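Local coordinates for protein D-alanyl transferase DltD (Enterococcus faecium TX0133A04, PDB 6PFX) that probably takes part in attaching D-alanine to lipoteichoic acid, a modification of the Gram-positive cell wall carried out at the membrane, at residues K25-A28 with I29-Y32; S122-Q125 with T126-L130; E298-S301 with D302-G305; P255-K258 with Q259-K262; Q216-E219 with T220-S223. All blocks are in the same frame, centred on the assembly; numbering follows the deposited sequence.

Contact 1: K25-A28 with I29-Y32; sequences KGDA and IKNY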
loop_
_atom_site.group_PDB
_atom_site.type_symbol
_atom_site.label_atom_id
_atom_site.label_comp_id
_atom_site.label_asym_id
_atom_site.label_seq_id
_atom_site.Cartn_x
_atom_site.Cartn_y
_atom_site.Cartn_z
ATOM N N LYS A 25 -9.342 -9.600 -1.719
ATOM C CA LYS A 25 -9.343 -10.773 -0.854
ATOM C C LYS A 25 -9.283 -12.087 -1.621
ATOM O O LYS A 25 -9.128 -13.146 -1.001
ATOM C CB LYS A 25 -10.625 -10.814 -0.011
ATOM C CG LYS A 25 -10.726 -9.729 1.027
ATOM C CD LYS A 25 -11.867 -9.946 2.027
ATOM C CE LYS A 25 -13.211 -10.153 1.343
ATOM N NZ LYS A 25 -14.329 -10.273 2.330
ATOM N N GLY A 26 -9.433 -12.053 -2.943
ATOM C CA GLY A 26 -9.506 -13.256 -3.740
ATOM C C GLY A 26 -8.181 -13.625 -4.383
ATOM O O GLY A 26 -7.120 -13.076 -4.069
ATOM N N ASP A 27 -8.263 -14.605 -5.294
ATOM C CA ASP A 27 -7.107 -15.095 -6.025
ATOM C C ASP A 27 -7.305 -15.089 -7.540
ATOM O O ASP A 27 -6.405 -14.684 -8.279
ATOM C CB ASP A 27 -6.777 -16.539 -5.607
ATOM C CG ASP A 27 -6.069 -16.629 -4.277
ATOM O OD1 ASP A 27 -5.417 -15.650 -3.867
ATOM O OD2 ASP A 27 -6.152 -17.700 -3.642
ATOM N N ALA A 28 -8.462 -15.557 -8.019
ATOM C CA ALA A 28 -8.608 -15.873 -9.437
ATOM C C ALA A 28 -8.329 -14.659 -10.313
ATOM O O ALA A 28 -7.579 -14.745 -11.290
ATOM C CB ALA A 28 -10.007 -16.432 -9.701
ATOM N N ILE A 29 -8.901 -13.509 -9.966
ATOM C CA ILE A 29 -8.760 -12.329 -10.814
ATOM C C ILE A 29 -7.370 -11.727 -10.671
ATOM O O ILE A 29 -6.642 -11.559 -11.656
ATOM C CB ILE A 29 -9.866 -11.301 -10.518
ATOM C CG1 ILE A 29 -11.221 -11.857 -10.967
ATOM C CG2 ILE A 29 -9.556 -9.987 -11.214
ATOM C CD1 ILE A 29 -12.407 -10.969 -10.596
ATOM N N LYS A 30 -6.977 -11.396 -9.441
ATOM C CA LYS A 30 -5.718 -10.684 -9.243
ATOM C C LYS A 30 -4.520 -11.526 -9.679
ATOM O O LYS A 30 -3.572 -10.996 -10.266
ATOM C CB LYS A 30 -5.600 -10.205 -7.792
ATOM C CG LYS A 30 -5.068 -11.229 -6.794
ATOM C CD LYS A 30 -5.115 -10.667 -5.372
ATOM C CE LYS A 30 -4.137 -11.341 -4.449
ATOM N NZ LYS A 30 -4.301 -12.822 -4.473
ATOM N N ASN A 31 -4.548 -12.842 -9.428
ATOM C CA ASN A 31 -3.389 -13.671 -9.760
ATOM C C ASN A 31 -3.254 -13.855 -11.269
ATOM O O ASN A 31 -2.141 -13.857 -11.810
ATOM C CB ASN A 31 -3.474 -15.031 -9.064
ATOM C CG ASN A 31 -3.410 -14.929 -7.553
ATOM O OD1 ASN A 31 -3.308 -13.840 -6.976
ATOM N ND2 ASN A 31 -3.478 -16.074 -6.899
ATOM N N TYR A 32 -4.376 -14.028 -11.965
ATOM C CA TYR A 32 -4.322 -14.064 -13.418
ATOM C C TYR A 32 -3.783 -12.748 -13.961
ATOM O O TYR A 32 -2.893 -12.724 -14.820
ATOM C CB TYR A 32 -5.710 -14.333 -13.991
ATOM C CG TYR A 32 -5.727 -14.276 -15.500
ATOM C CD1 TYR A 32 -5.127 -15.265 -16.247
ATOM C CD2 TYR A 32 -6.322 -13.221 -16.172
ATOM C CE1 TYR A 32 -5.132 -15.223 -17.623
ATOM C CE2 TYR A 32 -6.334 -13.168 -17.543
ATOM C CZ TYR A 32 -5.738 -14.175 -18.266
ATOM O OH TYR A 32 -5.749 -14.120 -19.638
#

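Contact 2: S122-Q125 with T126-L130; sequences SELQ and TYDWL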
loop_
_atom_site.group_PDB
_atom_site.type_symbol
_atom_site.label_atom_id
_atom_site.label_comp_id
_atom_site.label_asym_id
_atom_site.label_seq_id
_atom_site.Cartn_x
_atom_site.Cartn_y
_atom_site.Cartn_z
ATOM N N SER A 122 -8.823 -12.502 4.875
ATOM C CA SER A 122 -9.236 -13.449 3.848
ATOM C C SER A 122 -8.823 -14.839 4.306
ATOM O O SER A 122 -7.625 -15.137 4.384
ATOM C CB SER A 122 -8.561 -13.130 2.516
ATOM O OG SER A 122 -8.824 -14.149 1.580
ATOM N N GLU A 123 -9.806 -15.683 4.630
ATOM C CA GLU A 123 -9.490 -17.073 4.931
ATOM C C GLU A 123 -8.805 -17.736 3.744
ATOM O O GLU A 123 -7.894 -18.554 3.919
ATOM C CB GLU A 123 -10.759 -17.848 5.286
ATOM C CG GLU A 123 -11.281 -17.597 6.689
ATOM C CD GLU A 123 -12.577 -18.343 6.959
ATOM O OE1 GLU A 123 -13.486 -18.291 6.103
ATOM O OE2 GLU A 123 -12.680 -18.991 8.020
ATOM N N LEU A 124 -9.249 -17.410 2.524
ATOM C CA LEU A 124 -8.667 -18.004 1.322
ATOM C C LEU A 124 -7.170 -17.731 1.259
ATOM O O LEU A 124 -6.365 -18.643 1.042
ATOM C CB LEU A 124 -9.366 -17.458 0.069
ATOM C CG LEU A 124 -8.766 -17.836 -1.291
ATOM C CD1 LEU A 124 -8.699 -19.345 -1.534
ATOM C CD2 LEU A 124 -9.533 -17.158 -2.443
ATOM N N GLN A 125 -6.779 -16.472 1.458
ATOM C CA GLN A 125 -5.372 -16.110 1.349
ATOM C C GLN A 125 -4.573 -16.626 2.532
ATOM O O GLN A 125 -3.394 -16.970 2.373
ATOM C CB GLN A 125 -5.256 -14.593 1.233
ATOM C CG GLN A 125 -5.823 -14.076 -0.076
ATOM C CD GLN A 125 -5.784 -12.575 -0.185
ATOM O OE1 GLN A 125 -5.572 -11.866 0.799
ATOM N NE2 GLN A 125 -5.985 -12.078 -1.395
ATOM N N THR A 126 -5.187 -16.679 3.718
ATOM C CA THR A 126 -4.521 -17.260 4.879
ATOM C C THR A 126 -4.231 -18.735 4.640
ATOM O O THR A 126 -3.107 -19.203 4.866
ATOM C CB THR A 126 -5.388 -17.065 6.126
ATOM O OG1 THR A 126 -5.651 -15.670 6.330
ATOM C CG2 THR A 126 -4.688 -17.619 7.355
ATOM N N TYR A 127 -5.226 -19.476 4.144
ATOM C CA TYR A 127 -5.019 -20.888 3.855
ATOM C C TYR A 127 -4.031 -21.066 2.707
ATOM O O TYR A 127 -3.208 -21.990 2.724
ATOM C CB TYR A 127 -6.352 -21.556 3.520
ATOM C CG TYR A 127 -7.364 -21.647 4.644
ATOM C CD1 TYR A 127 -7.089 -21.154 5.912
ATOM C CD2 TYR A 127 -8.602 -22.245 4.427
ATOM C CE1 TYR A 127 -8.013 -21.245 6.921
ATOM C CE2 TYR A 127 -9.526 -22.351 5.442
ATOM C CZ TYR A 127 -9.228 -21.839 6.681
ATOM O OH TYR A 127 -10.142 -21.917 7.697
ATOM N N ASP A 128 -4.093 -20.186 1.703
ATOM C CA ASP A 128 -3.090 -20.207 0.647
ATOM C C ASP A 128 -1.688 -20.230 1.247
ATOM O O ASP A 128 -0.824 -21.012 0.834
ATOM C CB ASP A 128 -3.204 -18.958 -0.233
ATOM C CG ASP A 128 -4.330 -19.026 -1.261
ATOM O OD1 ASP A 128 -4.866 -20.118 -1.538
ATOM O OD2 ASP A 128 -4.669 -17.949 -1.798
ATOM N N TRP A 129 -1.442 -19.338 2.209
ATOM C CA TRP A 129 -0.136 -19.250 2.852
ATOM C C TRP A 129 0.202 -20.548 3.566
ATOM O O TRP A 129 1.278 -21.119 3.362
ATOM C CB TRP A 129 -0.164 -18.077 3.827
ATOM C CG TRP A 129 0.849 -18.127 4.915
ATOM C CD1 TRP A 129 2.209 -18.196 4.778
ATOM C CD2 TRP A 129 0.589 -18.064 6.325
ATOM N NE1 TRP A 129 2.805 -18.196 6.020
ATOM C CE2 TRP A 129 1.832 -18.119 6.983
ATOM C CE3 TRP A 129 -0.574 -17.979 7.095
ATOM C CZ2 TRP A 129 1.945 -18.087 8.376
ATOM C CZ3 TRP A 129 -0.459 -17.949 8.478
ATOM C CH2 TRP A 129 0.791 -18.002 9.101
ATOM N N LEU A 130 -0.726 -21.053 4.378
ATOM C CA LEU A 130 -0.451 -22.257 5.153
ATOM C C LEU A 130 -0.102 -23.435 4.252
ATOM O O LEU A 130 0.823 -24.198 4.552
ATOM C CB LEU A 130 -1.650 -22.606 6.030
ATOM C CG LEU A 130 -1.965 -21.626 7.156
ATOM C CD1 LEU A 130 -3.250 -22.009 7.879
ATOM C CD2 LEU A 130 -0.836 -21.544 8.158
#

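Contact 3: E298-S301 with D302-G305; sequences EKWS and DYTG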
loop_
_atom_site.group_PDB
_atom_site.type_symbol
_atom_site.label_atom_id
_atom_site.label_comp_id
_atom_site.label_asym_id
_atom_site.label_seq_id
_atom_site.Cartn_x
_atom_site.Cartn_y
_atom_site.Cartn_z
ATOM N N GLU A 298 1.268 20.841 4.669
ATOM C CA GLU A 298 1.816 21.662 5.744
ATOM C C GLU A 298 0.805 22.680 6.266
ATOM O O GLU A 298 0.828 23.014 7.454
ATOM C CB GLU A 298 3.099 22.366 5.304
ATOM C CG GLU A 298 3.921 22.878 6.483
ATOM C CD GLU A 298 5.218 23.529 6.057
ATOM O OE1 GLU A 298 5.937 24.036 6.940
ATOM O OE2 GLU A 298 5.514 23.535 4.842
ATOM N N LYS A 299 -0.101 23.173 5.423
ATOM C CA LYS A 299 -1.126 24.081 5.933
ATOM C C LYS A 299 -1.995 23.370 6.960
ATOM O O LYS A 299 -2.411 23.961 7.962
ATOM C CB LYS A 299 -1.976 24.625 4.794
ATOM C CG LYS A 299 -1.255 25.648 3.943
ATOM C CD LYS A 299 -2.110 26.108 2.782
ATOM C CE LYS A 299 -1.322 27.057 1.895
ATOM N NZ LYS A 299 -2.032 27.416 0.638
ATOM N N TRP A 300 -2.256 22.082 6.734
ATOM C CA TRP A 300 -3.042 21.286 7.664
ATOM C C TRP A 300 -2.247 20.921 8.914
ATOM O O TRP A 300 -2.760 21.052 10.027
ATOM C CB TRP A 300 -3.524 20.013 6.968
ATOM C CG TRP A 300 -4.403 19.195 7.826
ATOM C CD1 TRP A 300 -4.180 17.913 8.268
ATOM C CD2 TRP A 300 -5.654 19.601 8.384
ATOM N NE1 TRP A 300 -5.232 17.501 9.058
ATOM C CE2 TRP A 300 -6.143 18.522 9.145
ATOM C CE3 TRP A 300 -6.412 20.775 8.311
ATOM C CZ2 TRP A 300 -7.353 18.582 9.817
ATOM C CZ3 TRP A 300 -7.604 20.830 8.983
ATOM C CH2 TRP A 300 -8.065 19.743 9.723
ATOM N N SER A 301 -0.994 20.480 8.774
ATOM C CA SER A 301 -0.216 20.157 9.968
ATOM C C SER A 301 0.067 21.408 10.796
ATOM O O SER A 301 0.164 21.325 12.025
ATOM C CB SER A 301 1.077 19.422 9.595
ATOM O OG SER A 301 1.902 20.194 8.742
ATOM N N ASP A 302 0.208 22.571 10.152
ATOM C CA ASP A 302 0.331 23.808 10.913
ATOM C C ASP A 302 -0.870 23.984 11.837
ATOM O O ASP A 302 -0.733 24.410 12.990
ATOM C CB ASP A 302 0.405 25.006 9.965
ATOM C CG ASP A 302 1.777 25.206 9.332
ATOM O OD1 ASP A 302 2.774 24.548 9.707
ATOM O OD2 ASP A 302 1.843 26.056 8.422
ATOM N N TYR A 303 -2.061 23.652 11.339
ATOM C CA TYR A 303 -3.276 23.827 12.120
ATOM C C TYR A 303 -3.428 22.759 13.197
ATOM O O TYR A 303 -3.749 23.077 14.349
ATOM C CB TYR A 303 -4.489 23.808 11.194
ATOM C CG TYR A 303 -5.797 24.076 11.878
ATOM C CD1 TYR A 303 -6.045 25.299 12.464
ATOM C CD2 TYR A 303 -6.798 23.124 11.916
ATOM C CE1 TYR A 303 -7.225 25.560 13.079
ATOM C CE2 TYR A 303 -8.002 23.379 12.538
ATOM C CZ TYR A 303 -8.206 24.612 13.116
ATOM O OH TYR A 303 -9.385 24.924 13.750
ATOM N N THR A 304 -3.206 21.487 12.849
ATOM C CA THR A 304 -3.439 20.422 13.811
ATOM C C THR A 304 -2.276 20.239 14.778
ATOM O O THR A 304 -2.433 19.551 15.791
ATOM C CB THR A 304 -3.633 19.066 13.120
ATOM O OG1 THR A 304 -2.395 18.688 12.498
ATOM C CG2 THR A 304 -4.745 19.093 12.090
ATOM N N GLY A 305 -1.106 20.797 14.462
ATOM C CA GLY A 305 0.079 20.630 15.269
ATOM C C GLY A 305 0.879 19.376 14.998
ATOM O O GLY A 305 1.888 19.148 15.674
HETATM O O HOH W 1 3.438 21.982 10.066
#

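Contact 4: P255-K258 with Q259-K262; sequences PELK and QSQK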
loop_
_atom_site.group_PDB
_atom_site.type_symbol
_atom_site.label_atom_id
_atom_site.label_comp_id
_atom_site.label_asym_id
_atom_site.label_seq_id
_atom_site.Cartn_x
_atom_site.Cartn_y
_atom_site.Cartn_z
ATOM N N PRO A 255 -13.065 23.715 14.521
ATOM C CA PRO A 255 -12.423 24.328 15.699
ATOM C C PRO A 255 -11.713 23.330 16.600
ATOM O O PRO A 255 -10.597 23.598 17.069
ATOM C CB PRO A 255 -13.595 25.010 16.427
ATOM C CG PRO A 255 -14.633 25.218 15.370
ATOM C CD PRO A 255 -14.499 24.051 14.424
ATOM N N GLU A 256 -12.354 22.187 16.860
ATOM C CA GLU A 256 -11.825 21.165 17.749
ATOM C C GLU A 256 -10.576 20.505 17.195
ATOM O O GLU A 256 -9.802 19.922 17.962
ATOM C CB GLU A 256 -12.914 20.109 17.960
ATOM C CG GLU A 256 -14.139 20.592 18.751
ATOM C CD GLU A 256 -15.054 21.557 17.987
ATOM O OE1 GLU A 256 -15.054 21.552 16.735
ATOM O OE2 GLU A 256 -15.784 22.329 18.650
ATOM N N LEU A 257 -10.353 20.588 15.890
ATOM C CA LEU A 257 -9.189 19.946 15.295
ATOM C C LEU A 257 -7.920 20.757 15.498
ATOM O O LEU A 257 -6.824 20.227 15.305
ATOM C CB LEU A 257 -9.456 19.673 13.813
ATOM C CG LEU A 257 -10.541 18.627 13.558
ATOM C CD1 LEU A 257 -10.976 18.577 12.112
ATOM C CD2 LEU A 257 -10.031 17.253 13.984
ATOM N N LYS A 258 -8.028 22.014 15.911
ATOM C CA LYS A 258 -6.828 22.806 16.137
ATOM C C LYS A 258 -5.989 22.184 17.247
ATOM O O LYS A 258 -6.487 21.912 18.345
ATOM C CB LYS A 258 -7.195 24.240 16.501
ATOM C CG LYS A 258 -5.989 25.146 16.551
ATOM C CD LYS A 258 -6.359 26.564 17.035
ATOM C CE LYS A 258 -5.135 27.458 17.064
ATOM N NZ LYS A 258 -4.742 27.807 15.682
ATOM N N GLN A 259 -4.706 21.976 16.959
ATOM C CA GLN A 259 -3.725 21.390 17.872
ATOM C C GLN A 259 -4.055 19.956 18.283
ATOM O O GLN A 259 -3.419 19.418 19.202
ATOM C CB GLN A 259 -3.465 22.261 19.114
ATOM C CG GLN A 259 -2.656 23.507 18.840
ATOM C CD GLN A 259 -1.232 23.208 18.386
ATOM O OE1 GLN A 259 -0.877 23.445 17.232
ATOM N NE2 GLN A 259 -0.411 22.695 19.295
ATOM N N SER A 260 -5.013 19.308 17.610
ATOM C CA SER A 260 -5.474 17.992 18.035
ATOM C C SER A 260 -4.440 16.902 17.806
ATOM O O SER A 260 -4.560 15.827 18.401
ATOM C CB SER A 260 -6.767 17.615 17.313
ATOM O OG SER A 260 -6.572 17.594 15.910
ATOM N N GLN A 261 -3.432 17.156 16.969
ATOM C CA GLN A 261 -2.425 16.166 16.601
ATOM C C GLN A 261 -1.043 16.521 17.133
ATOM O O GLN A 261 -0.048 15.941 16.695
ATOM C CB GLN A 261 -2.407 16.020 15.075
ATOM C CG GLN A 261 -3.788 15.681 14.533
ATOM C CD GLN A 261 -3.882 15.607 13.007
ATOM O OE1 GLN A 261 -2.939 15.916 12.284
ATOM N NE2 GLN A 261 -5.050 15.207 12.520
ATOM N N LYS A 262 -0.958 17.429 18.107
ATOM C CA LYS A 262 0.349 17.893 18.558
ATOM C C LYS A 262 1.210 16.772 19.140
ATOM O O LYS A 262 2.444 16.854 19.087
ATOM C CB LYS A 262 0.177 19.014 19.587
ATOM C CG LYS A 262 -0.409 18.564 20.902
ATOM C CD LYS A 262 -0.632 19.754 21.836
ATOM C CE LYS A 262 -1.317 19.318 23.123
ATOM N NZ LYS A 262 -1.477 20.444 24.084
HETATM O O HOH W 2 -2.911 25.411 15.411
#

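Contact 5: Q216-E219 with T220-S223; sequences QYQE and TELS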
loop_
_atom_site.group_PDB
_atom_site.type_symbol
_atom_site.label_atom_id
_atom_site.label_comp_id
_atom_site.label_asym_id
_atom_site.label_seq_id
_atom_site.Cartn_x
_atom_site.Cartn_y
_atom_site.Cartn_z
ATOM N N GLN A 216 0.535 15.321 -26.108
ATOM C CA GLN A 216 1.919 14.949 -25.881
ATOM C C GLN A 216 2.270 15.202 -24.425
ATOM O O GLN A 216 1.903 16.234 -23.856
ATOM C CB GLN A 216 2.852 15.771 -26.766
ATOM C CG GLN A 216 2.568 15.627 -28.246
ATOM C CD GLN A 216 2.849 14.226 -28.759
ATOM O OE1 GLN A 216 3.758 13.542 -28.283
ATOM N NE2 GLN A 216 2.065 13.794 -29.742
ATOM N N TYR A 217 2.993 14.268 -23.830
ATOM C CA TYR A 217 3.389 14.425 -22.442
ATOM C C TYR A 217 4.427 15.534 -22.337
ATOM O O TYR A 217 5.436 15.528 -23.047
ATOM C CB TYR A 217 3.983 13.119 -21.942
ATOM C CG TYR A 217 4.279 13.093 -20.471
ATOM C CD1 TYR A 217 5.443 13.659 -19.963
ATOM C CD2 TYR A 217 3.401 12.487 -19.597
ATOM C CE1 TYR A 217 5.710 13.633 -18.612
ATOM C CE2 TYR A 217 3.666 12.443 -18.250
ATOM C CZ TYR A 217 4.831 13.003 -17.771
ATOM O OH TYR A 217 5.108 12.984 -16.423
ATOM N N GLN A 218 4.179 16.486 -21.447
ATOM C CA GLN A 218 5.085 17.612 -21.218
ATOM C C GLN A 218 4.901 17.958 -19.746
ATOM O O GLN A 218 3.822 18.409 -19.350
ATOM C CB GLN A 218 4.731 18.772 -22.144
ATOM C CG GLN A 218 5.930 19.599 -22.595
ATOM C CD GLN A 218 6.643 20.285 -21.439
ATOM O OE1 GLN A 218 6.008 20.713 -20.479
ATOM N NE2 GLN A 218 7.971 20.392 -21.527
ATOM N N GLU A 219 5.921 17.688 -18.925
ATOM C CA GLU A 219 5.741 17.776 -17.478
ATOM C C GLU A 219 5.278 19.161 -17.038
ATOM O O GLU A 219 4.476 19.269 -16.106
ATOM C CB GLU A 219 7.006 17.345 -16.736
ATOM C CG GLU A 219 6.819 17.231 -15.252
ATOM C CD GLU A 219 6.900 18.586 -14.563
ATOM O OE1 GLU A 219 7.398 19.540 -15.208
ATOM O OE2 GLU A 219 6.451 18.709 -13.395
ATOM N N THR A 220 5.776 20.232 -17.671
ATOM C CA THR A 220 5.428 21.568 -17.191
ATOM C C THR A 220 4.007 21.945 -17.588
ATOM O O THR A 220 3.290 22.562 -16.795
ATOM C CB THR A 220 6.419 22.609 -17.706
ATOM O OG1 THR A 220 7.729 22.295 -17.231
ATOM C CG2 THR A 220 6.065 24.025 -17.220
ATOM N N GLU A 221 3.587 21.616 -18.817
ATOM C CA GLU A 221 2.173 21.765 -19.159
ATOM C C GLU A 221 1.305 21.024 -18.152
ATOM O O GLU A 221 0.274 21.546 -17.699
ATOM C CB GLU A 221 1.917 21.238 -20.573
ATOM C CG GLU A 221 2.656 22.041 -21.632
ATOM C CD GLU A 221 2.534 21.480 -23.036
ATOM O OE1 GLU A 221 1.899 20.419 -23.219
ATOM O OE2 GLU A 221 3.092 22.109 -23.961
ATOM N N LEU A 222 1.713 19.804 -17.789
ATOM C CA LEU A 222 0.958 19.022 -16.817
ATOM C C LEU A 222 0.965 19.683 -15.444
ATOM O O LEU A 222 -0.065 19.709 -14.765
ATOM C CB LEU A 222 1.499 17.593 -16.728
ATOM C CG LEU A 222 1.227 16.696 -17.927
ATOM C CD1 LEU A 222 1.927 15.369 -17.790
ATOM C CD2 LEU A 222 -0.252 16.458 -18.081
ATOM N N SER A 223 2.115 20.218 -15.019
ATOM C CA SER A 223 2.198 20.911 -13.738
ATOM C C SER A 223 1.282 22.128 -13.709
ATOM O O SER A 223 0.574 22.360 -12.721
ATOM C CB SER A 223 3.649 21.330 -13.506
ATOM O OG SER A 223 3.783 22.084 -12.321
HETATM O O HOH W 3 9.594 21.362 -18.976
#

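Contact 1: K25-A28 with I29-Y32
The ammonium group of Lys30 is gripped from several directions at once: NZ donates to Gly26 O at 2.9 Å, approaching in the carbonyl plane, forms a salt bridge with Asp27 OD1 at 3.1 Å, and donates to Asn31 OD1 at 2.9 Å, somewhat tilted from the amide plane. Ser88 OG, from helix 79-89, completes the grip. The lysine starts with CG between its backbone N and carbonyl carbon; chi1 84° and a nearly straight chain carry it back past the helix start, and the bend at chi4 (-53°) turns NZ in among Gly26 O, Asp27 OD1 and Asn31 OD1. Asp27 runs alongside both Lys30 and Asn31, and its carboxylate plane stands 31° from the amide plane of Asn31. The whole cluster marks the start of helix 28-35, the helix that leads into strand 39-43 of the central parallel sheet in this SGNH-clan protein. Asp27 is the N-cap residue, yet its side chain makes no capping bond; it is spent on Lys30, and Asp191 of helix 181-193 accepts from Asp27 N and Ala28 N instead. The first helical turn closes with Asn31 N to Asp27 O at 2.9 Å, while the next bond, Tyr32 N to Ala28 O at 3.4 Å, is weak. The amide of Asn31 folds back over the same carbonyl, with CG 3.1 Å from Asp27 O, and its ND2 is weakly bonded to Ser88 O. On another flank of the helix, Ile29 packs against Ile12 and Ala15 of helix 9-18.

Contact 2: S122-Q125 with T126-L130
Thr126 carries OG1 beside its own backbone N (chi1 -58°), a torsion that swings the hydroxyl back one turn to Ser122 O, where it donates at 2.8 Å. Tyr127 combines chi1 -66° with chi2 0°, and the ring is thereby turned with one face over Glu123 O, whose distance to Tyr127 CG is 3.2 Å. Ser122 O thus takes two bonds from one residue: Thr126 OG1 lies above the carbonyl plane, and Thr126 N, at 3.0 Å, arrives from the opposite face. Ser122 is the N-cap of helix 123-132. Its OG accepts from Gln125 N at 3.1 Å in a nearly straight capping bond, and is also hydrogen-bonded to Lys25 O. The regular helical bonds follow, among them Tyr127 N to Glu123 O at 2.8 Å. Glu123 runs alongside Tyr127, the carboxylate plane inclined to that of the ring; Tyr127 OH is hydrogen-bonded to Gln183, which Glu123 OE2 meets only weakly. Leu124 and Asp128 cross obliquely, with Leu124 CD1 3.9 Å from Asp128 OD1, an oxygen that accepts from Trp184 NE1. The amide of Gln125 leaves on another side and donates through NE2 to Leu24 O and Gly26 O. Helix 123-132 lies among three others: helix 181-193 packs on Glu123, Leu124 and Tyr127, helix 79-89 on Gln125, Asp128 and Trp129, and helix 157-167 on Trp129 and Leu130.

Contact 3: E298-S301 with D302-G305
Helix 298-304, the short helix that follows strand 288-293 of the parallel sheet, is the setting in which Trp300 meets Tyr303 and Thr304 one turn on. It stops at Gly305, which leaves helical geometry with a positive phi of 85°, a conformation that favours glycine. Gly305 N still donates to Ser301 O at 2.8 Å, and Thr304 N to Trp300 O at 2.9 Å. With CG anti to the backbone N (chi1 -176°), Trp300 sends its indole outward from the helix, leaning towards the following turn. Thr304 presents its methyl to one indole face in a CH-pi contact, CG2 standing 3.6 Å from the centroid of the five-membered ring. Tyr303 meets the six-membered ring obliquely, the planes at 42°, with CD2 3.8 Å from Trp300 CZ3, and Phe239 joins both aromatic rings. Tyr303 OH bonds to Glu254 O and Thr304 OG1 to Gln261, which ties this apolar group to the chain at 254-261. On the other flank a water links Ser301 OG and Asp302 OD1, each at 2.7 Å, and donates to the carboxylate; Ser301 OG is also bonded to Gln308. Glu298 OE1 and Asp302 OD1 stand 4.2 Å apart with their carboxylate planes steeply turned, so mutual repulsion might raise the proton affinity of either, an effect that the water's donated bond would partly offset at Asp302.

Contact 4: P255-K258 with Q259-K262
Leu257 O is the atom on which this turn closes: Ser260 OG donates to it at 2.7 Å and Ser260 N at 3.1 Å, both from the same face of the carbonyl plane, with the N well above that plane. Placed between its backbone N and carbonyl carbon (chi1 60°), the serine hydroxyl folds back beside its own N-H, so one residue fills both bonds; Leu257 CD2 lies 4.0 Å from that OG. The next shell is the chain that makes this closure possible. Residues Leu257 to Ser260 form a type II beta turn, in which Gln259 takes the left-handed position (phi 62°) more often held by glycine. Lys258 and Gln259 both project from the outer side of the turn. A water bridges their ends, accepting from Lys258 NZ at 3.0 Å and reaching Gln259 OE1 only weakly. Gln259 bends at chi2 to bring its amide there. Before the turn, Lys258 N is bonded to Pro255 O at 3.2 Å, and a type I turn from Gln259 to Lys262 overlaps it, closed by a weak bond from Lys262 N to Gln259 O. Further out, the turn lies at the surface beside helix 298-304: Gln259 and Gln261 make backbone hydrogen bonds to Tyr303 and Thr304, while Leu257 packs on Trp300 and Lys258 on Tyr303. The chain then continues towards helix 271-284.

Contact 5: Q216-E219 with T220-S223
Gln218, still extended (phi -149°, psi 110°), hands the chain to helix 219-233, and Leu222 N bonds to its carbonyl O at 3.0 Å. The same residue is the N-cap. Bent at chi2 (-63°), its side chain doubles back so that OE1 takes Glu221 N at 3.1 Å, in the plane of the amide, and more weakly Thr220 N at 2.9 Å, which settles the orientation of the amide. The other branch, NE2, donates to a water that also bonds Thr220 OG1 at 2.7 Å. Glu221 lies across the aliphatic part of Gln218, with OE1 3.4 Å from Gln218 CB. On the inner side Leu222 sets CD1 over one face of the Tyr217 ring in a CH-pi contact, 3.7 Å from the centroid and displaced towards CE2. Tyr63 meets that ring edge-to-face, and the phenol OH bonds to Gln359. Pro214 of the preceding loop touches Glu221 and Leu222. The helix start is thus pinned against helix 351-365, where Leu355 packs on Glu219, Leu222 and Ser223, and Lys352 bonds Ser223 OG.

The five contacts form two touching pairs and one outlier. Contacts 1 and 2 have centres 12 Å apart and join through Ser122 OG, 2.8 Å from Lys25 O; Asp27 OD2 and Asp128 OD2 come as near as 2.4 Å, where a shared proton is conceivable but unproven. Contacts 3 and 4 are closer still, with centres 9 Å apart, and Tyr303 O lies 3.0 Å from Gln259 N. These pairs sit far apart, the centres of contacts 1 and 3 about 40 Å from each other across the chain's centre. Contact 5 comes nearest to contact 3, about 15 Å between nearest atoms. None includes Ser46, His348 or Asp345, a possible SGNH-type catalytic triad.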